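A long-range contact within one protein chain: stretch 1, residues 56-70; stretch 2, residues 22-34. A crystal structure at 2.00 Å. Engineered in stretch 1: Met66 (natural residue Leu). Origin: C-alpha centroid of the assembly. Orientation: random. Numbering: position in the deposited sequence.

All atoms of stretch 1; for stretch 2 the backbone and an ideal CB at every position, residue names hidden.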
# COMPACT_ATOMS: atom_id res chain seq x y z
N LYS A 56 -4.42 1.99 8.57
CA LYS A 56 -3.42 3.00 8.28
C LYS A 56 -2.10 2.26 8.20
O LYS A 56 -1.55 1.85 9.23
CB LYS A 56 -3.38 4.05 9.39
CG LYS A 56 -4.72 4.71 9.70
CD LYS A 56 -4.79 6.14 9.17
CE LYS A 56 -5.99 6.91 9.75
NZ LYS A 56 -5.85 7.20 11.22
N LEU A 57 -1.61 2.03 6.98
CA LEU A 57 -0.40 1.23 6.79
C LEU A 57 0.82 1.98 7.32
O LEU A 57 1.86 1.38 7.64
CB LEU A 57 -0.23 0.87 5.31
CG LEU A 57 -1.38 0.14 4.62
CD1 LEU A 57 -1.00 -0.17 3.16
CD2 LEU A 57 -1.67 -1.17 5.33
N SER A 58 0.71 3.30 7.43
CA SER A 58 1.82 4.06 7.97
C SER A 58 1.95 3.77 9.46
O SER A 58 2.99 4.03 10.05
CB SER A 58 1.66 5.56 7.70
OG SER A 58 2.73 6.32 8.26
N HIS A 59 0.91 3.21 10.07
CA HIS A 59 0.98 2.85 11.50
C HIS A 59 1.72 1.51 11.72
O HIS A 59 2.00 1.13 12.86
CB HIS A 59 -0.41 2.78 12.14
CG HIS A 59 -1.08 4.11 12.28
ND1 HIS A 59 -2.28 4.27 12.94
CD2 HIS A 59 -0.72 5.34 11.84
CE1 HIS A 59 -2.62 5.55 12.91
NE2 HIS A 59 -1.70 6.22 12.25
N LEU A 60 2.02 0.82 10.63
CA LEU A 60 2.73 -0.46 10.70
C LEU A 60 4.20 -0.29 10.34
O LEU A 60 4.57 0.61 9.57
CB LEU A 60 2.09 -1.48 9.76
CG LEU A 60 0.61 -1.80 9.97
CD1 LEU A 60 0.10 -2.68 8.84
CD2 LEU A 60 0.40 -2.49 11.31
N ASP A 61 5.04 -1.15 10.91
CA ASP A 61 6.46 -1.17 10.54
C ASP A 61 6.60 -1.63 9.09
O ASP A 61 6.06 -2.67 8.70
CB ASP A 61 7.20 -2.15 11.44
CG ASP A 61 8.67 -1.84 11.53
OD1 ASP A 61 9.38 -2.06 10.52
OD2 ASP A 61 9.12 -1.39 12.61
N TYR A 62 7.35 -0.87 8.28
CA TYR A 62 7.45 -1.16 6.85
C TYR A 62 8.22 -2.47 6.57
O TYR A 62 8.18 -3.02 5.47
CB TYR A 62 8.03 0.04 6.09
CG TYR A 62 7.10 1.26 6.06
CD1 TYR A 62 5.73 1.13 6.32
CD2 TYR A 62 7.59 2.54 5.76
CE1 TYR A 62 4.87 2.23 6.29
CE2 TYR A 62 6.72 3.65 5.71
CZ TYR A 62 5.38 3.49 5.98
OH TYR A 62 4.52 4.58 5.95
N ASP A 63 8.90 -2.98 7.59
CA ASP A 63 9.71 -4.19 7.42
C ASP A 63 8.90 -5.50 7.51
O ASP A 63 9.43 -6.58 7.22
CB ASP A 63 10.85 -4.20 8.45
CG ASP A 63 12.05 -4.97 7.96
OD1 ASP A 63 12.41 -4.80 6.78
OD2 ASP A 63 12.64 -5.74 8.76
N ILE A 64 7.62 -5.41 7.89
CA ILE A 64 6.79 -6.62 7.94
C ILE A 64 6.21 -6.93 6.56
O ILE A 64 6.13 -6.06 5.70
CB ILE A 64 5.67 -6.54 8.99
CG1 ILE A 64 4.53 -5.62 8.53
CG2 ILE A 64 6.24 -6.10 10.34
CD1 ILE A 64 3.40 -5.52 9.53
N THR A 65 5.78 -8.18 6.36
CA THR A 65 5.30 -8.61 5.06
C THR A 65 3.83 -8.31 4.94
O THR A 65 3.18 -8.03 5.95
CB THR A 65 5.46 -10.12 4.88
OG1 THR A 65 4.63 -10.79 5.84
CG2 THR A 65 6.92 -10.55 5.06
N MSE A 66 3.31 -8.39 3.72
CA MSE A 66 1.88 -8.20 3.46
C MSE A 66 1.06 -9.16 4.31
O MSE A 66 0.00 -8.80 4.85
CB MSE A 66 1.57 -8.49 1.98
CG MSE A 66 2.57 -7.92 1.02
SE MSE A 66 2.31 -6.00 0.78
CE MSE A 66 4.04 -5.66 -0.04
N GLN A 67 1.54 -10.41 4.41
CA GLN A 67 0.86 -11.42 5.22
C GLN A 67 0.91 -11.06 6.70
O GLN A 67 -0.10 -11.17 7.40
CB GLN A 67 1.46 -12.82 4.99
CG GLN A 67 0.83 -13.92 5.84
CD GLN A 67 1.47 -15.30 5.63
OE1 GLN A 67 1.99 -15.61 4.56
NE2 GLN A 67 1.44 -16.14 6.66
N GLU A 68 2.08 -10.62 7.17
CA GLU A 68 2.20 -10.19 8.57
C GLU A 68 1.33 -8.96 8.85
O GLU A 68 0.79 -8.80 9.95
CB GLU A 68 3.66 -9.93 8.94
CG GLU A 68 4.47 -11.20 9.25
CD GLU A 68 5.95 -10.99 9.05
OE1 GLU A 68 6.31 -9.94 8.49
OE2 GLU A 68 6.75 -11.87 9.45
N ALA A 69 1.18 -8.10 7.85
CA ALA A 69 0.34 -6.90 7.98
C ALA A 69 -1.15 -7.26 8.00
O ALA A 69 -2.00 -6.44 8.37
CB ALA A 69 0.64 -5.92 6.86
N GLY A 70 -1.46 -8.49 7.60
CA GLY A 70 -2.85 -8.95 7.57
C GLY A 70 -3.65 -8.49 6.36
O GLY A 70 -4.88 -8.46 6.41
N UNK A 22 0.61 -6.31 -8.53
CA UNK A 22 0.51 -7.48 -7.67
C UNK A 22 1.83 -7.69 -6.94
O UNK A 22 2.88 -7.69 -7.56
CB UNK A 22 0.14 -8.72 -8.48
N UNK A 23 1.78 -7.89 -5.62
CA UNK A 23 2.99 -8.23 -4.87
C UNK A 23 2.82 -9.59 -4.21
O UNK A 23 1.73 -9.92 -3.74
CB UNK A 23 3.30 -7.16 -3.82
N UNK A 24 3.90 -10.39 -4.16
CA UNK A 24 3.82 -11.68 -3.45
C UNK A 24 3.45 -11.42 -1.99
O UNK A 24 3.81 -10.35 -1.46
CB UNK A 24 5.14 -12.45 -3.54
N UNK A 25 2.74 -12.35 -1.35
CA UNK A 25 2.27 -12.14 0.01
C UNK A 25 3.43 -11.94 0.97
O UNK A 25 3.28 -11.29 2.01
CB UNK A 25 1.41 -13.32 0.46
N UNK A 26 4.59 -12.51 0.62
CA UNK A 26 5.79 -12.41 1.46
C UNK A 26 6.58 -11.13 1.19
O UNK A 26 7.59 -10.87 1.85
CB UNK A 26 6.69 -13.63 1.23
N UNK A 27 6.14 -10.32 0.23
CA UNK A 27 6.77 -9.03 0.01
C UNK A 27 6.55 -8.17 1.25
O UNK A 27 5.51 -8.29 1.94
CB UNK A 27 6.22 -8.35 -1.24
N UNK A 28 7.52 -7.32 1.56
CA UNK A 28 7.42 -6.44 2.71
C UNK A 28 6.61 -5.21 2.34
O UNK A 28 6.67 -4.77 1.19
CB UNK A 28 8.81 -6.04 3.22
N UNK A 29 5.90 -4.63 3.32
CA UNK A 29 5.18 -3.36 3.08
C UNK A 29 6.08 -2.32 2.40
O UNK A 29 5.61 -1.56 1.55
CB UNK A 29 4.65 -2.80 4.40
N UNK A 30 7.36 -2.29 2.75
CA UNK A 30 8.30 -1.31 2.18
C UNK A 30 8.27 -1.30 0.65
O UNK A 30 8.39 -0.24 0.03
CB UNK A 30 9.72 -1.61 2.66
N UNK A 31 8.08 -2.46 0.05
CA UNK A 31 8.02 -2.57 -1.41
C UNK A 31 6.89 -1.70 -1.97
O UNK A 31 7.05 -1.01 -2.99
CB UNK A 31 7.82 -4.03 -1.83
N UNK A 32 5.74 -1.75 -1.30
CA UNK A 32 4.59 -0.94 -1.69
C UNK A 32 4.85 0.55 -1.45
O UNK A 32 4.52 1.39 -2.31
CB UNK A 32 3.35 -1.39 -0.92
N UNK A 33 5.43 0.87 -0.29
CA UNK A 33 5.79 2.25 0.04
C UNK A 33 6.75 2.82 -0.99
O UNK A 33 6.57 3.95 -1.45
CB UNK A 33 6.41 2.32 1.44
N UNK A 34 7.76 2.03 -1.36
CA UNK A 34 8.75 2.47 -2.34
C UNK A 34 8.15 2.58 -3.74
O UNK A 34 8.51 3.47 -4.50
CB UNK A 34 9.94 1.51 -2.36

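Position 22 lies in extended backbone with nothing of stretch 1 within 5.5 Å of its ideal CB, so stretch 1 sets no preference; it is Thr22. At position 23 CA-to-CB points toward stretch 1 and the ideal CB lies 4.1 Å from Met66 CE, the methyl of an engineered selenomethionine. An apolar side chain suits; the residue is Leu23, whose CD1 comes to 3.4 Å from Met66 CE.

Position 24, with phi near -59° and its CB out of reach, opens a type I turn. Many residues would do, proline among them, and Pro24 is found.

At position 25 the backbone does the work: its O accepts a hydrogen bond from Gln67 N (3.1 Å). CA-to-CB points sideways, with the ideal CB 4.6 Å from Gln67 CB, so a long polar chain could run along Gln67. Glu25 does so. Position 26 points away, 4.9 Å from Thr65 CG2 at its ideal CB, and would accept most polar chains; Gln26 curls its end back toward Gln67.

Position 27 has its ideal CB 3.7 Å from Met66 CE, which favours a small apolar group. Ala27 places CB 3.6 Å from Met66 CE, while its O receives Met66 N at 2.8 Å.

Position 28 is bridged to Thr65, CA to CA 3.8 Å. Its CB points away overall, yet the ideal CB is 3.8 Å from Tyr62 O, and Asp63 offers a carboxylate nearby. A long basic chain fits, though other polar chains could too. Lys28 NZ forms a long salt bridge with Asp63 OD1 (3.7 Å).

At position 29 the backbone N donates to Ile64 O (2.8 Å). The sideways CB leads into a hollow lined by Leu57, Leu60, Ile64, Met66 and Ala69, calling for a sizeable aliphatic chain. Leu29 fills it: CD1 lies 3.8 Å from Leu60 CB, while CD2 is 4.1 Å from Met66 SE.

Position 30 donates its N to Tyr62 O (2.9 Å), a bond open to any residue but proline. Its CB runs beside Tyr62, where apolar chains are suitable; Leu30 CB is 4.1 Å from Tyr62 CB.

At position 31 CA-to-CB points sideways, the ideal CB 4.5 Å from Met66 CE; a small side chain is enough, though not demanded, and Ala31 is found. Position 32 points toward Leu57 and Met66, so an aliphatic chain suits: Leu32 CD2 reaches Leu57 CD1 at 4.1 Å. At position 33 the ideal CB is 4.5 Å from Tyr62 CE2, so a branched or longer aliphatic chain could lie against the ring. Val33 sets CG2 over the ring face, 3.6 Å from its centroid, in a CH-pi contact. Position 34 is out of reach, and Lys34 leaves stretch 1 untouched.

Stretch 2 22-34: TLPEQAKLLALVK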
# COMPACT_ATOMS: atom_id res chain seq x y z
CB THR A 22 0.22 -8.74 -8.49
OG1 THR A 22 -1.11 -8.65 -9.01
CG2 THR A 22 0.35 -10.01 -7.64
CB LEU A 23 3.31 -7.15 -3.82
CG LEU A 23 3.69 -5.79 -4.41
CD1 LEU A 23 3.77 -4.71 -3.34
CD2 LEU A 23 5.02 -5.85 -5.15
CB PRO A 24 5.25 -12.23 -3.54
CG PRO A 24 5.87 -11.52 -4.72
CD PRO A 24 5.24 -10.15 -4.74
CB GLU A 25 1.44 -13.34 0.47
CG GLU A 25 0.22 -12.97 1.27
CD GLU A 25 -0.55 -14.18 1.78
OE1 GLU A 25 0.08 -15.24 2.03
OE2 GLU A 25 -1.79 -14.07 1.91
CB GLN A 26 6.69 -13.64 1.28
CG GLN A 26 6.04 -14.95 1.76
CD GLN A 26 5.53 -14.86 3.19
OE1 GLN A 26 4.37 -15.18 3.47
NE2 GLN A 26 6.39 -14.43 4.10
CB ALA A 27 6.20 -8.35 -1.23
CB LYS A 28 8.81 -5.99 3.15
CG LYS A 28 9.73 -7.12 3.57
CD LYS A 28 11.16 -6.61 3.71
CE LYS A 28 12.04 -7.67 4.34
NZ LYS A 28 13.48 -7.30 4.26
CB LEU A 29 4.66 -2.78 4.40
CG LEU A 29 3.38 -3.36 4.99
CD1 LEU A 29 2.96 -2.53 6.21
CD2 LEU A 29 2.25 -3.41 3.94
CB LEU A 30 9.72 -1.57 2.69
CG LEU A 30 10.81 -0.54 2.33
CD1 LEU A 30 10.33 0.85 2.66
CD2 LEU A 30 12.11 -0.84 3.09
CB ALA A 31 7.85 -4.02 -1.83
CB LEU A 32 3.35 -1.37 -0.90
CG LEU A 32 2.09 -0.54 -1.11
CD1 LEU A 32 1.76 -0.50 -2.62
CD2 LEU A 32 0.94 -1.17 -0.27
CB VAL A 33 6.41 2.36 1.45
CG1 VAL A 33 6.97 3.77 1.72
CG2 VAL A 33 5.36 2.01 2.51
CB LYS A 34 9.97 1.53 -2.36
CG LYS A 34 10.99 1.78 -1.23
CD LYS A 34 12.16 0.75 -1.25
CE LYS A 34 12.95 0.74 -2.57
NZ LYS A 34 12.44 -0.25 -3.58
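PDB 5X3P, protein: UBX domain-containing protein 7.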